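PDB 3BGH: putative neuraminyllactose-binding hemagglutinin homolog from Helicobacter pylori, which probably serves as an outer-membrane lipoprotein adhesin that binds neuraminyllactose-type sugars, although its function has not been established. Local coordinates for residues 38-43 and 90-95; 96-101 and 212-217; 111-116 and 122-127; 153-158 and 195-200. All coordinates share one frame; numbering follows the deposited sequence.

Interaction 1: residues 38-43 and 90-95; sequences LVVLIE and QDIKEK
Ile92 lays its CG2 branch against Val40, and this is the closest pair of the contact, although Leu38 is the residue most covered. The two methyls, Val40 CG2 and Ile92 CG2, are 3.6 Å apart. On Ile92, with chi1 at -62°, CG1 lies beside the backbone N and CG2 anti to it, which brings the CG2 methyl to the strand. The second apolar meeting is looser: Leu38 CD2 comes within 4.3 Å of the same Ile92 CG2, so one methyl serves two strand residues whose side chains leave the same face.

The remaining meeting is between carbon and charge. Lys95 leaves the helix pointing neither at the strand nor from it, and bends at the last two torsions bring NZ in to 4.1 Å from Leu38 CD2, roughly at right angles to the leucine. This is a van der Waals approach with no polar partner on the strand. No hydrogen bond joins 38-43 to 90-95.

Around them, Phe82, Ile88 and Val99 also pack on Val40, while Val39 and Leu41 turn to the other face and meet helix 54-73. The axes of strand and helix pass 9.0 Å apart, their directions 126° from parallel. Short helix 90-95 thus covers one face of the sheet within the crossover from strand 78-82 to strand 98-114, a beta-alpha-beta connection between parallel strands with strand 38-48 lying between them.

Interaction 2: residues 96-101 and 212-217; sequences ALLVLR and KHMEHY. With SO4 (sulfate ion), chain D.
Leu98 meets Met214 and Tyr217 where the C-terminal helix 211-223 lies against the beginning of strand 98-114, a helix-on-sheet layer of the alpha/beta fold.

The helix segment starts with Lys212, which points elsewhere: its chain bends near the end and NZ makes a weak hydrogen bond of 2.9 Å to O1 of a sulfate ion, probably taken from the crystallisation liquor. Next comes His213, with the sulfate sulfur at the edge of its ring and in plane. The modelled separation of NE2 from the sulfate is too short to be taken at face value, but ND1 has a clear partner in the backbone O of Glu208.

One residue on, Met214 reaches the strand through its bends at chi2 and chi3, which leave SD 3.8 Å from Leu98 CD2, the two side chains crossing at about a right angle. Phe136 of strand 123-137 touches both of them, closing the apolar group.

A helical turn later, Tyr217 reaches over the strand with CG anti to its backbone N (chi1 -176°). Leu97 O lies at the edge of its ring, 4.4 Å from CE2. Leu98 CD2 stands over one face as a CH-pi contact, 4.3 Å from the centroid and 19° off the ring normal. The other methyl of that leucine, CD1, passes the phenol end, 3.7 Å from Tyr217 CZ and 3.4 Å from Tyr217 OH.

Interaction 3: residues 111-116 and 122-127; sequences DIVEES and EKVIDM. With SO4 (sulfate ion), chain E.
The Asp126 carboxylate takes the N-H of Asp111 on OD1 (3.0 Å), almost in line with the CG-OD1 bond, and gives OD2 to His186 ND1. The Glu114 carboxylate sits by the aliphatic chain of Lys123, with OE1 3.6 Å from CE, while OE2 passes Ile125 CD1 and forms a salt bridge with Lys156. Lys123, extended beyond CG, sends NZ on to O4 of a sulfate (2.8 Å), which Arg161 also holds.

The backbones pair as an antiparallel ladder: Ile112 and Ile125 form one hydrogen-bonded pair, Glu114 and Lys123 the next, with the non-hydrogen-bonded pair Val113 and Val124 between them. The valines touch through their CG2 methyls, 3.7 Å apart; on the opposite face Ile112 CD1 meets Met127 CE at 3.9 Å.

Val113 also packs on Ile144 of the second subunit, so the strand end belongs to the dimer contact. Asp111, at positive phi (66°), faces Ile125 together with Ile112: a G1 beta bulge near the loop end of the beta hairpin of strands 98-114 and 123-137.

Interaction 4: residues 153-158 and 195-200; sequences SKIKAV and NQAYHK
Ile155 puts its two branches to different uses against helix residues Gln196 and Ala197. With chi1 at -60°, CG1 lies anti to the carbonyl carbon and CG2 anti to the backbone N. The second torsion, 179°, straightens the longer branch, and CD1 ends 3.8 Å from Ala197 CA, close to the helix backbone; the alanine methyl is a little farther, 4.1 Å from CD1.

The shorter branch meets Gln196. That side chain leaves the helix with CG anti to the carbonyl carbon and runs extended beyond it, past the isoleucine in the opposite direction. The last torsion, -114°, then turns the flat amide so that a face rests on Ile155 CG2: the methyl is 3.5 Å from Gln196 NE2 and 3.7 Å from Gln196 CD. No hydrogen bond crosses between 153-158 and 195-200.

Here helix 186-208 covers the sheet at strand 144-161, the outermost strand on that side within the chain. Ile155 is in its irregular part, with its N bonded to Ser128 OG, just ahead of the regular part, which starts at Lys156 and runs on beyond this segment. Ile193, one turn earlier in the helix, packs on both Ile155 and Ala157.

Alternation along the strand sends Lys156 away from the helix, and its NZ goes to Glu114. Lys200 CB points toward 153-158, while the extended lysine chain carries NZ to the backbone O of Asp151.

All four contacts reach one mixed five-stranded sheet and fall into two groups on opposite sides of the chain's centre. Interactions 1 and 2 have centres 12 Å apart and are joined by backbone pairing of neighbouring strands 38-48 and 98-114. Interactions 3 and 4, with centres 15 Å apart, meet through neighbouring strands 123-137 and 144-161 and a salt bridge between their side chains. Strand 98-114 spans the gap from interaction 2 to interaction 3, whose centres are about 42 Å apart. Along the chain, interaction 1 comes first; 96-101 and 212-217 then enclose interactions 3 and 4. The long hairpin carries the sheet from the end under helices 90-95 and 211-223 to the end that meets the second subunit.

Interaction 1: residues 38-43 and 90-95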
loop_
_atom_site.group_PDB
_atom_site.type_symbol
_atom_site.label_atom_id
_atom_site.label_comp_id
_atom_site.label_asym_id
_atom_site.label_seq_id
_atom_site.Cartn_x
_atom_site.Cartn_y
_atom_site.Cartn_z
ATOM N N LEU A 38 20.268 19.624 -17.300
ATOM C CA LEU A 38 18.898 20.043 -16.903
ATOM C C LEU A 38 17.974 18.823 -16.629
ATOM O O LEU A 38 17.855 17.941 -17.490
ATOM C CB LEU A 38 18.257 20.923 -17.991
ATOM C CG LEU A 38 16.731 21.123 -17.929
ATOM C CD1 LEU A 38 16.293 22.012 -16.775
ATOM C CD2 LEU A 38 16.160 21.676 -19.229
ATOM N N VAL A 39 17.317 18.781 -15.462
ATOM C CA VAL A 39 16.299 17.732 -15.189
ATOM C C VAL A 39 14.889 18.303 -15.046
ATOM O O VAL A 39 14.687 19.313 -14.379
ATOM C CB VAL A 39 16.625 16.840 -13.949
ATOM C CG1 VAL A 39 18.104 16.520 -13.860
ATOM C CG2 VAL A 39 16.167 17.480 -12.685
ATOM N N VAL A 40 13.925 17.658 -15.675
ATOM C CA VAL A 40 12.531 18.033 -15.526
ATOM C C VAL A 40 11.923 17.308 -14.318
ATOM O O VAL A 40 12.013 16.089 -14.204
ATOM C CB VAL A 40 11.739 17.684 -16.784
ATOM C CG1 VAL A 40 10.279 18.026 -16.609
ATOM C CG2 VAL A 40 12.275 18.423 -17.948
ATOM N N LEU A 41 11.310 18.070 -13.415
ATOM C CA LEU A 41 10.678 17.498 -12.239
ATOM C C LEU A 41 9.186 17.710 -12.328
ATOM O O LEU A 41 8.742 18.840 -12.444
ATOM C CB LEU A 41 11.226 18.166 -10.991
ATOM C CG LEU A 41 11.152 17.333 -9.723
ATOM C CD1 LEU A 41 12.174 16.228 -9.849
ATOM C CD2 LEU A 41 11.422 18.190 -8.503
ATOM N N ILE A 42 8.423 16.625 -12.304
ATOM C CA ILE A 42 6.958 16.672 -12.371
ATOM C C ILE A 42 6.387 16.590 -10.953
ATOM O O ILE A 42 7.001 15.972 -10.092
ATOM C CB ILE A 42 6.411 15.540 -13.252
ATOM C CG1 ILE A 42 6.936 15.728 -14.666
ATOM C CG2 ILE A 42 4.901 15.538 -13.297
ATOM C CD1 ILE A 42 6.338 14.788 -15.653
ATOM N N GLU A 43 5.249 17.246 -10.702
ATOM C CA GLU A 43 4.675 17.306 -9.365
ATOM C C GLU A 43 4.272 15.876 -8.989
ATOM O O GLU A 43 3.594 15.232 -9.780
ATOM C CB GLU A 43 3.461 18.261 -9.322
ATOM C CG GLU A 43 2.937 18.639 -7.894
ATOM C CD GLU A 43 1.804 19.710 -7.899
ATOM O OE1 GLU A 43 0.756 19.511 -8.589
ATOM O OE2 GLU A 43 1.946 20.735 -7.177
ATOM N N GLN A 90 8.476 21.564 -26.058
ATOM C CA GLN A 90 9.506 20.943 -26.890
ATOM C C GLN A 90 10.897 21.476 -26.628
ATOM O O GLN A 90 11.851 20.708 -26.511
ATOM C CB GLN A 90 9.174 21.122 -28.365
ATOM C CG GLN A 90 8.430 19.957 -28.948
ATOM C CD GLN A 90 9.354 18.883 -29.512
ATOM O OE1 GLN A 90 8.944 18.092 -30.368
ATOM N NE2 GLN A 90 10.608 18.856 -29.051
ATOM N N ASP A 91 11.016 22.796 -26.547
ATOM C CA ASP A 91 12.295 23.414 -26.230
ATOM C C ASP A 91 12.981 22.694 -25.065
ATOM O O ASP A 91 14.195 22.451 -25.085
ATOM C CB ASP A 91 12.101 24.873 -25.853
ATOM C CG ASP A 91 13.389 25.656 -25.937
ATOM O OD1 ASP A 91 14.315 25.438 -25.098
ATOM O OD2 ASP A 91 13.477 26.480 -26.876
ATOM N N ILE A 92 12.180 22.385 -24.047
ATOM C CA ILE A 92 12.655 21.697 -22.855
ATOM C C ILE A 92 12.946 20.233 -23.174
ATOM O O ILE A 92 14.067 19.796 -22.969
ATOM C CB ILE A 92 11.666 21.843 -21.676
ATOM C CG1 ILE A 92 11.499 23.324 -21.277
ATOM C CG2 ILE A 92 12.113 20.990 -20.507
ATOM C CD1 ILE A 92 12.770 23.993 -20.799
ATOM N N LYS A 93 11.972 19.497 -23.709
ATOM C CA LYS A 93 12.201 18.102 -24.103
ATOM C C LYS A 93 13.548 17.925 -24.831
ATOM O O LYS A 93 14.298 16.987 -24.546
ATOM C CB LYS A 93 11.084 17.549 -25.000
ATOM C CG LYS A 93 9.664 17.470 -24.423
ATOM C CD LYS A 93 8.839 16.445 -25.237
ATOM C CE LYS A 93 7.419 16.897 -25.553
ATOM N NZ LYS A 93 6.556 17.093 -24.343
ATOM N N GLU A 94 13.854 18.831 -25.763
ATOM C CA GLU A 94 15.073 18.719 -26.586
ATOM C C GLU A 94 16.365 18.863 -25.779
ATOM O O GLU A 94 17.403 18.287 -26.142
ATOM C CB GLU A 94 15.066 19.719 -27.760
ATOM C CG GLU A 94 14.067 19.369 -28.894
ATOM C CD GLU A 94 14.626 18.410 -29.971
ATOM O OE1 GLU A 94 15.876 18.194 -30.044
ATOM O OE2 GLU A 94 13.793 17.878 -30.757
ATOM N N LYS A 95 16.290 19.610 -24.683
ATOM C CA LYS A 95 17.482 19.959 -23.908
ATOM C C LYS A 95 17.712 19.126 -22.621
ATOM O O LYS A 95 18.855 18.950 -22.192
ATOM C CB LYS A 95 17.467 21.470 -23.602
ATOM C CG LYS A 95 18.854 22.102 -23.501
ATOM C CD LYS A 95 18.788 23.639 -23.593
ATOM C CE LYS A 95 18.147 24.284 -22.353
ATOM N NZ LYS A 95 18.936 23.958 -21.125
#

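Interaction 2: residues 96-101 and 212-217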
loop_
_atom_site.group_PDB
_atom_site.type_symbol
_atom_site.label_atom_id
_atom_site.label_comp_id
_atom_site.label_asym_id
_atom_site.label_seq_id
_atom_site.Cartn_x
_atom_site.Cartn_y
_atom_site.Cartn_z
ATOM N N ALA A 96 16.638 18.613 -22.017
ATOM C CA ALA A 96 16.702 17.971 -20.693
ATOM C C ALA A 96 17.489 16.670 -20.724
ATOM O O ALA A 96 17.485 15.973 -21.730
ATOM C CB ALA A 96 15.310 17.721 -20.173
ATOM N N LEU A 97 18.184 16.364 -19.636
ATOM C CA LEU A 97 18.794 15.058 -19.478
ATOM C C LEU A 97 17.741 13.991 -19.158
ATOM O O LEU A 97 17.772 12.903 -19.701
ATOM C CB LEU A 97 19.822 15.080 -18.350
ATOM C CG LEU A 97 20.389 13.695 -18.000
ATOM C CD1 LEU A 97 21.292 13.206 -19.125
ATOM C CD2 LEU A 97 21.096 13.668 -16.632
ATOM N N LEU A 98 16.785 14.348 -18.306
ATOM C CA LEU A 98 16.015 13.395 -17.548
ATOM C C LEU A 98 14.703 14.060 -17.179
ATOM O O LEU A 98 14.653 15.278 -16.979
ATOM C CB LEU A 98 16.823 13.078 -16.286
ATOM C CG LEU A 98 16.437 12.112 -15.187
ATOM C CD1 LEU A 98 15.709 10.894 -15.712
ATOM C CD2 LEU A 98 17.708 11.669 -14.483
ATOM N N VAL A 99 13.639 13.262 -17.136
ATOM C CA VAL A 99 12.384 13.671 -16.514
ATOM C C VAL A 99 12.153 12.738 -15.342
ATOM O O VAL A 99 12.123 11.538 -15.522
ATOM C CB VAL A 99 11.206 13.523 -17.451
ATOM C CG1 VAL A 99 9.950 14.105 -16.800
ATOM C CG2 VAL A 99 11.484 14.209 -18.756
ATOM N N LEU A 100 12.023 13.298 -14.149
ATOM C CA LEU A 100 11.718 12.559 -12.960
ATOM C C LEU A 100 10.246 12.753 -12.641
ATOM O O LEU A 100 9.696 13.843 -12.781
ATOM C CB LEU A 100 12.580 13.039 -11.811
ATOM C CG LEU A 100 14.083 12.755 -11.827
ATOM C CD1 LEU A 100 14.675 13.357 -10.574
ATOM C CD2 LEU A 100 14.347 11.258 -11.844
ATOM N N ARG A 101 9.621 11.672 -12.195
ATOM C CA ARG A 101 8.172 11.527 -12.213
ATOM C C ARG A 101 7.754 10.459 -11.161
ATOM O O ARG A 101 7.936 9.259 -11.371
ATOM C CB ARG A 101 7.746 11.169 -13.658
ATOM C CG ARG A 101 6.417 10.551 -13.811
ATOM C CD ARG A 101 5.853 10.806 -15.193
ATOM N NE ARG A 101 4.406 11.024 -15.086
ATOM C CZ ARG A 101 3.548 10.968 -16.102
ATOM N NH1 ARG A 101 3.965 10.674 -17.330
ATOM N NH2 ARG A 101 2.257 11.201 -15.886
ATOM N N LYS A 212 27.581 9.725 -8.500
ATOM C CA LYS A 212 27.970 8.486 -9.198
ATOM C C LYS A 212 26.834 7.896 -10.079
ATOM O O LYS A 212 27.062 7.514 -11.231
ATOM C CB LYS A 212 28.517 7.430 -8.227
ATOM C CG LYS A 212 29.113 6.198 -8.955
ATOM C CD LYS A 212 30.009 5.329 -8.049
ATOM C CE LYS A 212 29.151 4.477 -7.129
ATOM N NZ LYS A 212 29.717 4.204 -5.752
ATOM N N HIS A 213 25.607 7.867 -9.546
ATOM C CA HIS A 213 24.474 7.346 -10.277
ATOM C C HIS A 213 24.074 8.205 -11.457
ATOM O O HIS A 213 23.849 7.678 -12.537
ATOM C CB HIS A 213 23.286 7.064 -9.344
ATOM C CG HIS A 213 23.510 5.916 -8.402
ATOM N ND1 HIS A 213 22.604 5.569 -7.423
ATOM C CD2 HIS A 213 24.537 5.042 -8.283
ATOM C CE1 HIS A 213 23.049 4.521 -6.751
ATOM N NE2 HIS A 213 24.224 4.182 -7.253
ATOM N N MET A 214 23.978 9.516 -11.287
ATOM C CA MET A 214 23.571 10.370 -12.418
ATOM C C MET A 214 24.595 10.354 -13.596
ATOM O O MET A 214 24.198 10.284 -14.776
ATOM C CB MET A 214 23.250 11.805 -11.967
ATOM C CG MET A 214 21.955 11.975 -11.122
ATOM S SD MET A 214 20.420 11.354 -11.877
ATOM C CE MET A 214 20.439 9.751 -11.118
ATOM N N GLU A 215 25.896 10.386 -13.264
ATOM C CA GLU A 215 26.976 10.357 -14.271
ATOM C C GLU A 215 26.890 9.031 -14.984
ATOM O O GLU A 215 27.055 8.974 -16.211
ATOM C CB GLU A 215 28.386 10.494 -13.651
ATOM C CG GLU A 215 28.604 11.723 -12.813
ATOM C CD GLU A 215 30.079 12.078 -12.590
ATOM O OE1 GLU A 215 30.936 11.168 -12.436
ATOM O OE2 GLU A 215 30.369 13.296 -12.551
ATOM N N HIS A 216 26.633 7.965 -14.215
ATOM C CA HIS A 216 26.459 6.653 -14.811
ATOM C C HIS A 216 25.260 6.661 -15.780
ATOM O O HIS A 216 25.379 6.226 -16.927
ATOM C CB HIS A 216 26.337 5.558 -13.755
ATOM C CG HIS A 216 26.243 4.181 -14.342
ATOM N ND1 HIS A 216 25.076 3.679 -14.889
ATOM C CD2 HIS A 216 27.179 3.210 -14.488
ATOM C CE1 HIS A 216 25.304 2.459 -15.344
ATOM N NE2 HIS A 216 26.574 2.156 -15.120
ATOM N N TYR A 217 24.120 7.170 -15.314
ATOM C CA TYR A 217 22.917 7.322 -16.121
ATOM C C TYR A 217 23.213 8.125 -17.370
ATOM O O TYR A 217 22.742 7.767 -18.438
ATOM C CB TYR A 217 21.842 8.037 -15.302
ATOM C CG TYR A 217 20.524 8.165 -15.983
ATOM C CD1 TYR A 217 19.499 7.255 -15.710
ATOM C CD2 TYR A 217 20.280 9.188 -16.895
ATOM C CE1 TYR A 217 18.272 7.359 -16.319
ATOM C CE2 TYR A 217 19.037 9.310 -17.521
ATOM C CZ TYR A 217 18.039 8.391 -17.224
ATOM O OH TYR A 217 16.797 8.472 -17.833
HETATM S S SO4 D . 26.434 2.113 -6.247
HETATM O O1 SO4 D . 27.054 3.139 -5.413
HETATM O O2 SO4 D . 26.852 2.225 -7.657
HETATM O O3 SO4 D . 26.827 0.810 -5.723
HETATM O O4 SO4 D . 24.980 2.183 -6.136
#

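Interaction 3: residues 111-116 and 122-127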
loop_
_atom_site.group_PDB
_atom_site.type_symbol
_atom_site.label_atom_id
_atom_site.label_comp_id
_atom_site.label_asym_id
_atom_site.label_seq_id
_atom_site.Cartn_x
_atom_site.Cartn_y
_atom_site.Cartn_z
ATOM N N ASP A 111 -6.109 0.803 14.473
ATOM C CA ASP A 111 -6.624 -0.125 15.482
ATOM C C ASP A 111 -6.165 -1.571 15.244
ATOM O O ASP A 111 -6.969 -2.502 15.108
ATOM C CB ASP A 111 -8.164 -0.017 15.626
ATOM C CG ASP A 111 -8.621 1.321 16.241
ATOM O OD1 ASP A 111 -7.874 1.937 17.034
ATOM O OD2 ASP A 111 -9.744 1.769 15.932
ATOM N N ILE A 112 -4.849 -1.737 15.200
ATOM C CA ILE A 112 -4.233 -3.048 15.164
ATOM C C ILE A 112 -3.661 -3.267 16.569
ATOM O O ILE A 112 -3.054 -2.343 17.151
ATOM C CB ILE A 112 -3.102 -3.100 14.109
ATOM C CG1 ILE A 112 -3.591 -2.602 12.757
ATOM C CG2 ILE A 112 -2.573 -4.483 13.947
ATOM C CD1 ILE A 112 -2.616 -2.899 11.631
ATOM N N VAL A 113 -3.892 -4.473 17.101
ATOM C CA VAL A 113 -3.429 -4.884 18.432
ATOM C C VAL A 113 -2.171 -5.762 18.349
ATOM O O VAL A 113 -2.030 -6.595 17.465
ATOM C CB VAL A 113 -4.579 -5.619 19.212
ATOM C CG1 VAL A 113 -4.073 -6.370 20.431
ATOM C CG2 VAL A 113 -5.671 -4.608 19.638
ATOM N N GLU A 114 -1.259 -5.550 19.277
ATOM C CA GLU A 114 -0.071 -6.356 19.393
ATOM C C GLU A 114 -0.116 -6.954 20.795
ATOM O O GLU A 114 0.166 -6.262 21.801
ATOM C CB GLU A 114 1.201 -5.499 19.221
ATOM C CG GLU A 114 1.460 -4.951 17.822
ATOM C CD GLU A 114 2.790 -4.192 17.724
ATOM O OE1 GLU A 114 3.315 -3.695 18.760
ATOM O OE2 GLU A 114 3.322 -4.115 16.600
ATOM N N GLU A 115 -0.504 -8.223 20.874
ATOM C CA GLU A 115 -0.574 -8.925 22.148
ATOM C C GLU A 115 0.689 -8.754 22.971
ATOM O O GLU A 115 1.776 -8.600 22.405
ATOM C CB GLU A 115 -0.910 -10.391 21.913
ATOM C CG GLU A 115 -2.376 -10.502 21.570
ATOM C CD GLU A 115 -2.775 -11.855 21.081
ATOM O OE1 GLU A 115 -2.598 -12.132 19.864
ATOM O OE2 GLU A 115 -3.266 -12.642 21.922
ATOM N N SER A 116 0.541 -8.747 24.292
ATOM C CA SER A 116 1.688 -8.646 25.191
ATOM C C SER A 116 2.520 -9.913 25.220
ATOM O O SER A 116 2.060 -10.977 24.847
ATOM C CB SER A 116 1.261 -8.321 26.627
ATOM O OG SER A 116 0.740 -9.465 27.254
ATOM N N GLU A 122 0.701 -5.158 26.048
ATOM C CA GLU A 122 -0.219 -5.143 24.948
ATOM C C GLU A 122 -0.354 -3.707 24.461
ATOM O O GLU A 122 -0.395 -2.765 25.261
ATOM C CB GLU A 122 -1.576 -5.665 25.385
ATOM C CG GLU A 122 -2.637 -5.611 24.309
ATOM C CD GLU A 122 -3.842 -6.415 24.687
ATOM O OE1 GLU A 122 -4.927 -6.248 24.086
ATOM O OE2 GLU A 122 -3.703 -7.223 25.617
ATOM N N LYS A 123 -0.375 -3.528 23.148
ATOM C CA LYS A 123 -0.580 -2.199 22.623
ATOM C C LYS A 123 -1.462 -2.206 21.399
ATOM O O LYS A 123 -1.550 -3.233 20.709
ATOM C CB LYS A 123 0.746 -1.472 22.378
ATOM C CG LYS A 123 1.877 -2.342 21.979
ATOM C CD LYS A 123 3.192 -1.667 22.294
ATOM C CE LYS A 123 4.358 -2.636 22.029
ATOM N NZ LYS A 123 5.716 -2.089 22.370
ATOM N N VAL A 124 -2.180 -1.098 21.194
ATOM C CA VAL A 124 -2.937 -0.883 19.975
ATOM C C VAL A 124 -2.145 0.145 19.184
ATOM O O VAL A 124 -1.530 1.054 19.777
ATOM C CB VAL A 124 -4.333 -0.396 20.292
ATOM C CG1 VAL A 124 -5.224 -0.276 19.017
ATOM C CG2 VAL A 124 -4.970 -1.339 21.327
ATOM N N ILE A 125 -2.095 -0.022 17.861
ATOM C CA ILE A 125 -1.278 0.847 17.000
ATOM C C ILE A 125 -2.045 1.239 15.752
ATOM O O ILE A 125 -3.051 0.625 15.420
ATOM C CB ILE A 125 0.016 0.154 16.516
ATOM C CG1 ILE A 125 -0.296 -0.900 15.447
ATOM C CG2 ILE A 125 0.819 -0.447 17.660
ATOM C CD1 ILE A 125 0.887 -1.492 14.809
ATOM N N ASP A 126 -1.574 2.283 15.078
ATOM C CA ASP A 126 -1.898 2.525 13.695
ATOM C C ASP A 126 -0.654 2.173 12.868
ATOM O O ASP A 126 0.461 2.237 13.377
ATOM C CB ASP A 126 -2.291 3.987 13.488
ATOM C CG ASP A 126 -3.688 4.296 13.995
ATOM O OD1 ASP A 126 -4.435 3.332 14.317
ATOM O OD2 ASP A 126 -4.037 5.508 14.090
ATOM N N MET A 127 -0.842 1.797 11.609
ATOM C CA MET A 127 0.258 1.316 10.783
ATOM C C MET A 127 0.010 1.651 9.330
ATOM O O MET A 127 -1.107 1.486 8.839
ATOM C CB MET A 127 0.427 -0.215 10.933
ATOM C CG MET A 127 1.695 -0.815 10.223
ATOM S SD MET A 127 1.911 -2.644 10.367
ATOM C CE MET A 127 0.590 -3.140 9.337
HETATM S S SO4 E . 7.755 -0.522 24.102
HETATM O O1 SO4 E . 9.126 -0.018 24.182
HETATM O O2 SO4 E . 7.747 -1.942 23.747
HETATM O O3 SO4 E . 7.121 -0.352 25.402
HETATM O O4 SO4 E . 7.009 0.259 23.125
#

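Interaction 4: residues 153-158 and 195-200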
loop_
_atom_site.group_PDB
_atom_site.type_symbol
_atom_site.label_atom_id
_atom_site.label_comp_id
_atom_site.label_asym_id
_atom_site.label_seq_id
_atom_site.Cartn_x
_atom_site.Cartn_y
_atom_site.Cartn_z
ATOM N N SER A 153 5.529 1.119 3.768
ATOM C CA SER A 153 4.629 0.359 4.633
ATOM C C SER A 153 5.278 -0.068 5.961
ATOM O O SER A 153 6.485 0.080 6.150
ATOM C CB SER A 153 4.120 -0.840 3.879
ATOM O OG SER A 153 5.126 -1.830 3.822
ATOM N N LYS A 154 4.470 -0.601 6.874
ATOM C CA LYS A 154 4.931 -1.041 8.222
ATOM C C LYS A 154 5.459 0.047 9.160
ATOM O O LYS A 154 6.077 -0.256 10.187
ATOM C CB LYS A 154 5.934 -2.215 8.150
ATOM C CG LYS A 154 5.473 -3.382 7.309
ATOM C CD LYS A 154 4.591 -4.339 8.063
ATOM C CE LYS A 154 4.721 -5.785 7.488
ATOM N NZ LYS A 154 3.900 -6.773 8.258
ATOM N N ILE A 155 5.216 1.304 8.836
ATOM C CA ILE A 155 5.459 2.372 9.792
ATOM C C ILE A 155 4.377 2.471 10.896
ATOM O O ILE A 155 3.195 2.659 10.598
ATOM C CB ILE A 155 5.697 3.714 9.066
ATOM C CG1 ILE A 155 6.936 3.575 8.141
ATOM C CG2 ILE A 155 5.923 4.792 10.073
ATOM C CD1 ILE A 155 7.307 4.796 7.339
ATOM N N LYS A 156 4.781 2.385 12.166
ATOM C CA LYS A 156 3.805 2.247 13.274
ATOM C C LYS A 156 3.779 3.395 14.299
ATOM O O LYS A 156 4.812 3.991 14.648
ATOM C CB LYS A 156 3.985 0.918 14.052
ATOM C CG LYS A 156 4.468 -0.299 13.278
ATOM C CD LYS A 156 4.486 -1.587 14.170
ATOM C CE LYS A 156 5.203 -2.774 13.503
ATOM N NZ LYS A 156 4.559 -4.121 13.821
ATOM N N ALA A 157 2.580 3.682 14.800
ATOM C CA ALA A 157 2.421 4.558 15.935
ATOM C C ALA A 157 1.529 3.910 16.981
ATOM O O ALA A 157 0.429 3.459 16.703
ATOM C CB ALA A 157 1.850 5.878 15.494
ATOM N N VAL A 158 2.013 3.893 18.210
ATOM C CA VAL A 158 1.241 3.370 19.315
ATOM C C VAL A 158 0.177 4.379 19.729
ATOM O O VAL A 158 0.485 5.552 19.939
ATOM C CB VAL A 158 2.134 3.061 20.488
ATOM C CG1 VAL A 158 1.305 2.544 21.643
ATOM C CG2 VAL A 158 3.160 2.049 20.060
ATOM N N ASN A 195 5.265 11.810 8.958
ATOM C CA ASN A 195 6.601 12.378 9.112
ATOM C C ASN A 195 7.667 11.339 8.886
ATOM O O ASN A 195 8.658 11.636 8.246
ATOM C CB ASN A 195 6.834 13.031 10.485
ATOM C CG ASN A 195 6.048 14.322 10.659
ATOM O OD1 ASN A 195 5.604 14.924 9.683
ATOM N ND2 ASN A 195 5.845 14.731 11.897
ATOM N N GLN A 196 7.480 10.138 9.438
ATOM C CA GLN A 196 8.455 9.076 9.269
ATOM C C GLN A 196 8.478 8.646 7.821
ATOM O O GLN A 196 9.522 8.332 7.309
ATOM C CB GLN A 196 8.136 7.858 10.122
ATOM C CG GLN A 196 8.518 7.916 11.572
ATOM C CD GLN A 196 8.208 6.582 12.286
ATOM O OE1 GLN A 196 7.346 6.521 13.175
ATOM N NE2 GLN A 196 8.894 5.509 11.870
ATOM N N ALA A 197 7.330 8.648 7.146
ATOM C CA ALA A 197 7.339 8.291 5.732
ATOM C C ALA A 197 8.016 9.366 4.882
ATOM O O ALA A 197 8.706 9.053 3.897
ATOM C CB ALA A 197 5.916 7.993 5.214
ATOM N N TYR A 198 7.807 10.630 5.242
ATOM C CA TYR A 198 8.402 11.708 4.472
ATOM C C TYR A 198 9.930 11.634 4.600
ATOM O O TYR A 198 10.619 11.693 3.598
ATOM C CB TYR A 198 7.907 13.092 4.920
ATOM C CG TYR A 198 8.475 14.181 4.024
ATOM C CD1 TYR A 198 7.796 14.610 2.895
ATOM C CD2 TYR A 198 9.727 14.733 4.279
ATOM C CE1 TYR A 198 8.330 15.599 2.081
ATOM C CE2 TYR A 198 10.267 15.711 3.470
ATOM C CZ TYR A 198 9.577 16.132 2.375
ATOM O OH TYR A 198 10.146 17.099 1.563
ATOM N N HIS A 199 10.429 11.501 5.828
ATOM C CA HIS A 199 11.851 11.349 6.112
ATOM C C HIS A 199 12.437 10.179 5.286
ATOM O O HIS A 199 13.356 10.410 4.511
ATOM C CB HIS A 199 12.088 11.180 7.634
ATOM C CG HIS A 199 13.528 10.974 8.024
ATOM N ND1 HIS A 199 14.421 12.017 8.196
ATOM C CD2 HIS A 199 14.213 9.841 8.334
ATOM C CE1 HIS A 199 15.596 11.538 8.568
ATOM N NE2 HIS A 199 15.497 10.221 8.665
ATOM N N LYS A 200 11.874 8.960 5.410
ATOM C CA LYS A 200 12.320 7.820 4.607
ATOM C C LYS A 200 12.340 8.061 3.086
ATOM O O LYS A 200 13.301 7.631 2.431
ATOM C CB LYS A 200 11.521 6.538 4.910
ATOM C CG LYS A 200 12.112 5.293 4.224
ATOM C CD LYS A 200 11.233 4.025 4.327
ATOM C CE LYS A 200 11.975 2.761 3.847
ATOM N NZ LYS A 200 11.259 1.464 4.095
#